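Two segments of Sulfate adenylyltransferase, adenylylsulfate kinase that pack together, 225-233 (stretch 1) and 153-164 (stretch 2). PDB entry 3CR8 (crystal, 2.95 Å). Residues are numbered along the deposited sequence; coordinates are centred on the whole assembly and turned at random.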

ATOM      1  N   PRO A 225      24.626  11.576  -1.823  1.00 42.40           N
ATOM      2  CA  PRO A 225      25.060  12.029  -0.513  1.00 45.19           C
ATOM      3  C   PRO A 225      25.159  13.559  -0.521  1.00 50.95           C
ATOM      4  O   PRO A 225      25.802  14.135  -1.396  1.00 49.19           O
ATOM      5  CB  PRO A 225      26.438  11.384  -0.374  1.00 39.89           C
ATOM      6  CG  PRO A 225      26.434  10.223  -1.343  1.00 39.67           C
ATOM      7  CD  PRO A 225      25.622  10.718  -2.481  1.00 40.27           C
ATOM      8  N   ALA A 226      24.513  14.205   0.435  1.00 46.10           N
ATOM      9  CA  ALA A 226      24.465  15.643   0.447  1.00 36.53           C
ATOM     10  C   ALA A 226      25.828  16.300   0.673  1.00 46.49           C
ATOM     11  O   ALA A 226      26.182  17.289   0.009  1.00 49.71           O
ATOM     12  CB  ALA A 226      23.444  16.115   1.483  1.00 38.99           C
ATOM     13  N   ALA A 227      26.592  15.757   1.615  1.00 54.84           N
ATOM     14  CA  ALA A 227      27.872  16.358   2.032  1.00 60.75           C
ATOM     15  C   ALA A 227      28.986  16.100   1.023  1.00 50.76           C
ATOM     16  O   ALA A 227      30.131  16.468   1.246  1.00 52.59           O
ATOM     17  CB  ALA A 227      28.294  15.819   3.406  1.00 61.22           C
ATOM     18  N   THR A 228      28.646  15.469  -0.089  1.00 53.23           N
ATOM     19  CA  THR A 228      29.648  14.986  -1.011  1.00 40.11           C
ATOM     20  C   THR A 228      29.341  15.321  -2.488  1.00 53.64           C
ATOM     21  O   THR A 228      30.157  15.083  -3.385  1.00 54.12           O
ATOM     22  CB  THR A 228      29.768  13.485  -0.798  1.00 52.57           C
ATOM     23  OG1 THR A 228      30.934  13.235  -0.005  1.00 55.44           O
ATOM     24  CG2 THR A 228      29.823  12.709  -2.152  1.00 50.74           C
ATOM     25  N   THR A 229      28.175  15.911  -2.729  1.00 49.39           N
ATOM     26  CA  THR A 229      27.679  16.075  -4.072  1.00 43.97           C
ATOM     27  C   THR A 229      27.234  17.499  -4.193  1.00 41.80           C
ATOM     28  O   THR A 229      26.836  18.073  -3.198  1.00 36.67           O
ATOM     29  CB  THR A 229      26.474  15.159  -4.287  1.00 40.64           C
ATOM     30  OG1 THR A 229      26.841  13.819  -3.918  1.00 46.37           O
ATOM     31  CG2 THR A 229      26.013  15.207  -5.739  1.00 37.54           C
ATOM     32  N   GLN A 230      27.332  18.049  -5.405  1.00 37.35           N
ATOM     33  CA  GLN A 230      26.832  19.375  -5.761  1.00 33.71           C
ATOM     34  C   GLN A 230      26.198  19.343  -7.105  1.00 39.24           C
ATOM     35  O   GLN A 230      26.711  18.650  -7.999  1.00 47.22           O
ATOM     36  CB  GLN A 230      27.974  20.385  -5.840  1.00 47.90           C
ATOM     37  CG  GLN A 230      28.014  21.329  -4.654  1.00 59.23           C
ATOM     38  CD  GLN A 230      26.797  22.235  -4.631  1.00 46.77           C
ATOM     39  OE1 GLN A 230      26.333  22.663  -3.573  1.00 50.43           O
ATOM     40  NE2 GLN A 230      26.261  22.505  -5.807  1.00 33.23           N
ATOM     41  N   LEU A 231      25.095  20.081  -7.268  1.00 39.74           N
ATOM     42  CA  LEU A 231      24.462  20.232  -8.598  1.00 43.02           C
ATOM     43  C   LEU A 231      24.623  21.668  -9.092  1.00 40.70           C
ATOM     44  O   LEU A 231      24.457  22.618  -8.344  1.00 32.80           O
ATOM     45  CB  LEU A 231      22.985  19.826  -8.590  1.00 40.63           C
ATOM     46  CG  LEU A 231      22.187  20.081  -9.878  1.00 39.86           C
ATOM     47  CD1 LEU A 231      22.576  19.150 -11.008  1.00 35.91           C
ATOM     48  CD2 LEU A 231      20.708  19.949  -9.600  1.00 39.57           C
ATOM     49  N   SER A 232      24.983  21.831 -10.349  1.00 43.31           N
ATOM     50  CA  SER A 232      25.148  23.169 -10.872  1.00 40.70           C
ATOM     51  C   SER A 232      24.971  23.086 -12.364  1.00 37.18           C
ATOM     52  O   SER A 232      25.116  22.021 -12.925  1.00 39.32           O
ATOM     53  CB  SER A 232      26.521  23.709 -10.517  1.00 33.49           C
ATOM     54  OG  SER A 232      26.483  25.108 -10.469  1.00 44.87           O
ATOM     55  N   LEU A 233      24.637  24.189 -13.014  1.00 41.26           N
ATOM     56  CA  LEU A 233      24.446  24.153 -14.466  1.00 40.53           C
ATOM     57  C   LEU A 233      25.651  24.704 -15.200  1.00 45.61           C
ATOM     58  O   LEU A 233      26.321  25.625 -14.734  1.00 45.52           O
ATOM     59  CB  LEU A 233      23.174  24.894 -14.881  1.00 35.80           C
ATOM     60  CG  LEU A 233      21.983  24.413 -14.053  1.00 37.41           C
ATOM     61  CD1 LEU A 233      20.760  25.257 -14.320  1.00 42.97           C
ATOM     62  CD2 LEU A 233      21.710  22.949 -14.343  1.00 39.09           C
TER
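Stretch 2 (153-164) ELRALFVRRGWR

Stretch 2 is helical from Glu153, continuing a helix that begins earlier in the chain, and it leaves helical geometry at Gly162, whose phi of +71° is one that glycine adopts readily. Trp163 and Arg164 then follow in extended or irregular conformation, with Trp163 N hydrogen-bonded back to Phe158 O at 3.0 Å. Stretch 1 begins as loop or turn and becomes a strand at 229-231; Thr229 OG1, at the strand's start, reaches back to donate to Pro225 O at 2.7 Å. The two run in opposite directions: CA of Ala227 lies 8.3 Å from CA of Arg161, Gln230 CA 9.0 Å from Phe158 CA, and Ser232 CA 8.2 Å from Leu154 CA. At such spacings the backbones do not touch, and side chains fill the gap.

Arg161 makes the polar link. Its long side chain carries the guanidinium to two backbone carbonyls of stretch 1, both met at the edge of the group, where its N-H bonds point. NH1 donates to Ala226 O at 3.0 Å and a nearly straight 167°; NH2 donates to Thr229 O at a very short 2.4 Å and a more bent 125°. A planar group with several donors suits this place, since one side chain can serve both carbonyls.

Trp163 brings the six-membered end of its indole against the backbone where the strand begins. Its CZ2 lies 3.6 Å from Thr228 C, and CH2 approaches Thr229 C at 3.4 Å, with the latter at the ring edge.

The CA-to-CB bond of Gln230 points toward stretch 2, and the residue loses more surface there than any other. Its CB packs 3.6 Å from Trp163 CH2, its CG lies 4.4 Å from Phe158 CE1 at the ring edge, and its OE1 reaches within 3.2 Å of Leu157 CD1. The methylenes thus meet aromatic carbon. Farther along, Ser232 also directs its CA-to-CB bond toward stretch 2, and its OG lies 4.2 Å from Leu154 CG; that hydroxyl is hydrogen-bonded elsewhere in the structure.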

ATOM      1  N   GLU A 153      31.640  32.048  -8.876  1.00 43.02           N
ATOM      2  CA  GLU A 153      30.614  31.717  -7.901  1.00 36.72           C
ATOM      3  C   GLU A 153      30.771  30.281  -7.407  1.00 41.36           C
ATOM      4  O   GLU A 153      30.709  30.017  -6.195  1.00 39.28           O
ATOM      5  CB  GLU A 153      29.226  31.934  -8.500  1.00 42.61           C
ATOM      6  CG  GLU A 153      28.769  33.375  -8.507  1.00 41.32           C
ATOM      7  CD  GLU A 153      27.580  33.601  -9.424  1.00 58.59           C
ATOM      8  OE1 GLU A 153      27.058  32.591  -9.979  1.00 56.05           O
ATOM      9  OE2 GLU A 153      27.179  34.785  -9.582  1.00 49.32           O
ATOM     10  N   LEU A 154      30.979  29.355  -8.346  1.00 38.85           N
ATOM     11  CA  LEU A 154      31.128  27.944  -7.982  1.00 44.79           C
ATOM     12  C   LEU A 154      32.317  27.768  -7.066  1.00 44.01           C
ATOM     13  O   LEU A 154      32.177  27.184  -6.004  1.00 43.11           O
ATOM     14  CB  LEU A 154      31.285  27.025  -9.197  1.00 46.01           C
ATOM     15  CG  LEU A 154      30.428  25.760  -9.152  1.00 40.20           C
ATOM     16  CD1 LEU A 154      30.935  24.754 -10.143  1.00 46.28           C
ATOM     17  CD2 LEU A 154      30.367  25.170  -7.775  1.00 37.27           C
ATOM     18  N   ARG A 155      33.476  28.292  -7.472  1.00 44.77           N
ATOM     19  CA  ARG A 155      34.697  28.165  -6.668  1.00 38.04           C
ATOM     20  C   ARG A 155      34.471  28.655  -5.268  1.00 39.57           C
ATOM     21  O   ARG A 155      34.988  28.089  -4.315  1.00 36.19           O
ATOM     22  CB  ARG A 155      35.865  28.933  -7.259  1.00 37.67           C
ATOM     23  CG  ARG A 155      36.581  28.235  -8.379  1.00 45.14           C
ATOM     24  CD  ARG A 155      37.624  29.148  -9.049  1.00 40.69           C
ATOM     25  NE  ARG A 155      38.235  28.470 -10.176  1.00 44.10           N
ATOM     26  CZ  ARG A 155      39.251  27.627 -10.044  1.00 54.65           C
ATOM     27  NH1 ARG A 155      39.768  27.422  -8.838  1.00 41.83           N
ATOM     28  NH2 ARG A 155      39.753  26.999 -11.108  1.00 53.42           N
ATOM     29  N   ALA A 156      33.699  29.724  -5.138  1.00 45.02           N
ATOM     30  CA  ALA A 156      33.449  30.311  -3.820  1.00 42.64           C
ATOM     31  C   ALA A 156      32.621  29.370  -2.954  1.00 47.89           C
ATOM     32  O   ALA A 156      32.901  29.201  -1.768  1.00 48.31           O
ATOM     33  CB  ALA A 156      32.769  31.639  -3.973  1.00 28.55           C
ATOM     34  N   LEU A 157      31.607  28.779  -3.591  1.00 50.38           N
ATOM     35  CA  LEU A 157      30.773  27.732  -3.019  1.00 54.25           C
ATOM     36  C   LEU A 157      31.642  26.542  -2.492  1.00 54.75           C
ATOM     37  O   LEU A 157      31.665  26.219  -1.290  1.00 47.23           O
ATOM     38  CB  LEU A 157      29.753  27.296  -4.091  1.00 39.78           C
ATOM     39  CG  LEU A 157      28.398  26.703  -3.671  1.00 42.46           C
ATOM     40  CD1 LEU A 157      28.339  25.187  -3.858  1.00 40.15           C
ATOM     41  CD2 LEU A 157      28.006  27.086  -2.237  1.00 58.74           C
ATOM     42  N   PHE A 158      32.374  25.909  -3.397  1.00 45.14           N
ATOM     43  CA  PHE A 158      33.337  24.900  -3.019  1.00 44.52           C
ATOM     44  C   PHE A 158      34.122  25.300  -1.772  1.00 47.32           C
ATOM     45  O   PHE A 158      34.417  24.477  -0.912  1.00 52.82           O
ATOM     46  CB  PHE A 158      34.293  24.642  -4.179  1.00 31.82           C
ATOM     47  CG  PHE A 158      33.662  23.915  -5.321  1.00 39.06           C
ATOM     48  CD1 PHE A 158      32.526  23.126  -5.121  1.00 41.61           C
ATOM     49  CD2 PHE A 158      34.211  23.982  -6.591  1.00 48.19           C
ATOM     50  CE1 PHE A 158      31.948  22.454  -6.180  1.00 43.02           C
ATOM     51  CE2 PHE A 158      33.635  23.299  -7.654  1.00 45.51           C
ATOM     52  CZ  PHE A 158      32.507  22.543  -7.453  1.00 42.86           C
ATOM     53  N   VAL A 159      34.466  26.569  -1.659  1.00 45.79           N
ATOM     54  CA  VAL A 159      35.356  26.957  -0.572  1.00 60.79           C
ATOM     55  C   VAL A 159      34.646  27.004   0.786  1.00 52.17           C
ATOM     56  O   VAL A 159      35.240  26.654   1.820  1.00 47.12           O
ATOM     57  CB  VAL A 159      36.145  28.271  -0.886  1.00 51.33           C
ATOM     58  CG1 VAL A 159      36.782  28.828   0.362  1.00 41.62           C
ATOM     59  CG2 VAL A 159      37.237  27.995  -1.896  1.00 38.65           C
ATOM     60  N   ARG A 160      33.385  27.421   0.770  1.00 43.17           N
ATOM     61  CA  ARG A 160      32.565  27.403   1.964  1.00 49.29           C
ATOM     62  C   ARG A 160      32.273  25.952   2.347  1.00 51.74           C
ATOM     63  O   ARG A 160      32.288  25.583   3.527  1.00 61.57           O
ATOM     64  CB  ARG A 160      31.246  28.136   1.729  1.00 54.04           C
ATOM     65  CG  ARG A 160      31.388  29.592   1.376  1.00 54.23           C
ATOM     66  CD  ARG A 160      30.024  30.254   1.279  1.00 69.22           C
ATOM     67  NE  ARG A 160      29.287  29.873   0.076  1.00 74.30           N
ATOM     68  CZ  ARG A 160      29.362  30.533  -1.070  1.00 63.55           C
ATOM     69  NH1 ARG A 160      30.152  31.590  -1.158  1.00 64.22           N
ATOM     70  NH2 ARG A 160      28.656  30.140  -2.117  1.00 55.55           N
ATOM     71  N   ARG A 161      32.026  25.122   1.350  0.50 41.98           N
ATOM     72  CA  ARG A 161      31.758  23.722   1.609  0.50 46.35           C
ATOM     73  C   ARG A 161      32.985  22.988   2.103  0.50 42.08           C
ATOM     74  O   ARG A 161      32.898  21.830   2.505  0.50 50.00           O
ATOM     75  CB  ARG A 161      31.221  23.066   0.352  0.50 50.06           C
ATOM     76  CG  ARG A 161      29.814  23.459   0.091  0.50 45.36           C
ATOM     77  CD  ARG A 161      28.907  22.346   0.495  0.50 45.34           C
ATOM     78  NE  ARG A 161      28.451  21.659  -0.697  0.50 47.04           N
ATOM     79  CZ  ARG A 161      27.849  20.488  -0.693  0.50 42.10           C
ATOM     80  NH1 ARG A 161      27.644  19.853   0.444  0.50 29.44           N
ATOM     81  NH2 ARG A 161      27.471  19.952  -1.832  0.50 54.38           N
ATOM     82  N   GLY A 162      34.125  23.670   2.070  1.00 36.61           N
ATOM     83  CA  GLY A 162      35.387  23.082   2.489  1.00 47.70           C
ATOM     84  C   GLY A 162      35.945  22.024   1.550  1.00 49.32           C
ATOM     85  O   GLY A 162      36.814  21.261   1.935  1.00 47.80           O
ATOM     86  N   TRP A 163      35.443  21.985   0.321  1.00 41.11           N
ATOM     87  CA  TRP A 163      35.824  20.990  -0.663  1.00 44.25           C
ATOM     88  C   TRP A 163      37.177  21.340  -1.249  1.00 47.49           C
ATOM     89  O   TRP A 163      37.542  22.501  -1.275  1.00 59.21           O
ATOM     90  CB  TRP A 163      34.809  20.993  -1.804  1.00 51.21           C
ATOM     91  CG  TRP A 163      33.501  20.334  -1.520  1.00 50.18           C
ATOM     92  CD1 TRP A 163      32.934  20.109  -0.305  1.00 44.87           C
ATOM     93  CD2 TRP A 163      32.589  19.845  -2.491  1.00 45.58           C
ATOM     94  NE1 TRP A 163      31.722  19.481  -0.457  1.00 41.91           N
ATOM     95  CE2 TRP A 163      31.486  19.311  -1.794  1.00 44.25           C
ATOM     96  CE3 TRP A 163      32.604  19.785  -3.885  1.00 42.48           C
ATOM     97  CZ2 TRP A 163      30.395  18.732  -2.445  1.00 50.52           C
ATOM     98  CZ3 TRP A 163      31.516  19.216  -4.538  1.00 53.30           C
ATOM     99  CH2 TRP A 163      30.418  18.700  -3.815  1.00 52.95           C
ATOM    100  N   ARG A 164      37.911  20.344  -1.746  1.00 52.36           N
ATOM    101  CA  ARG A 164      39.186  20.594  -2.432  1.00 39.45           C
ATOM    102  C   ARG A 164      39.293  19.850  -3.769  1.00 43.28           C
ATOM    103  O   ARG A 164      39.450  20.435  -4.842  1.00 61.18           O
ATOM    104  CB  ARG A 164      40.360  20.173  -1.552  1.00 52.63           C
ATOM    105  CG  ARG A 164      40.596  21.005  -0.300  1.00 59.34           C
ATOM    106  CD  ARG A 164      41.774  20.478   0.507  1.00 72.18           C
ATOM    107  NE  ARG A 164      41.473  19.249   1.255  1.00105.12           N
ATOM    108  CZ  ARG A 164      42.397  18.386   1.690  1.00107.07           C
ATOM    109  NH1 ARG A 164      43.681  18.617   1.438  1.00106.60           N
ATOM    110  NH2 ARG A 164      42.049  17.288   2.373  1.00 73.81           N
TER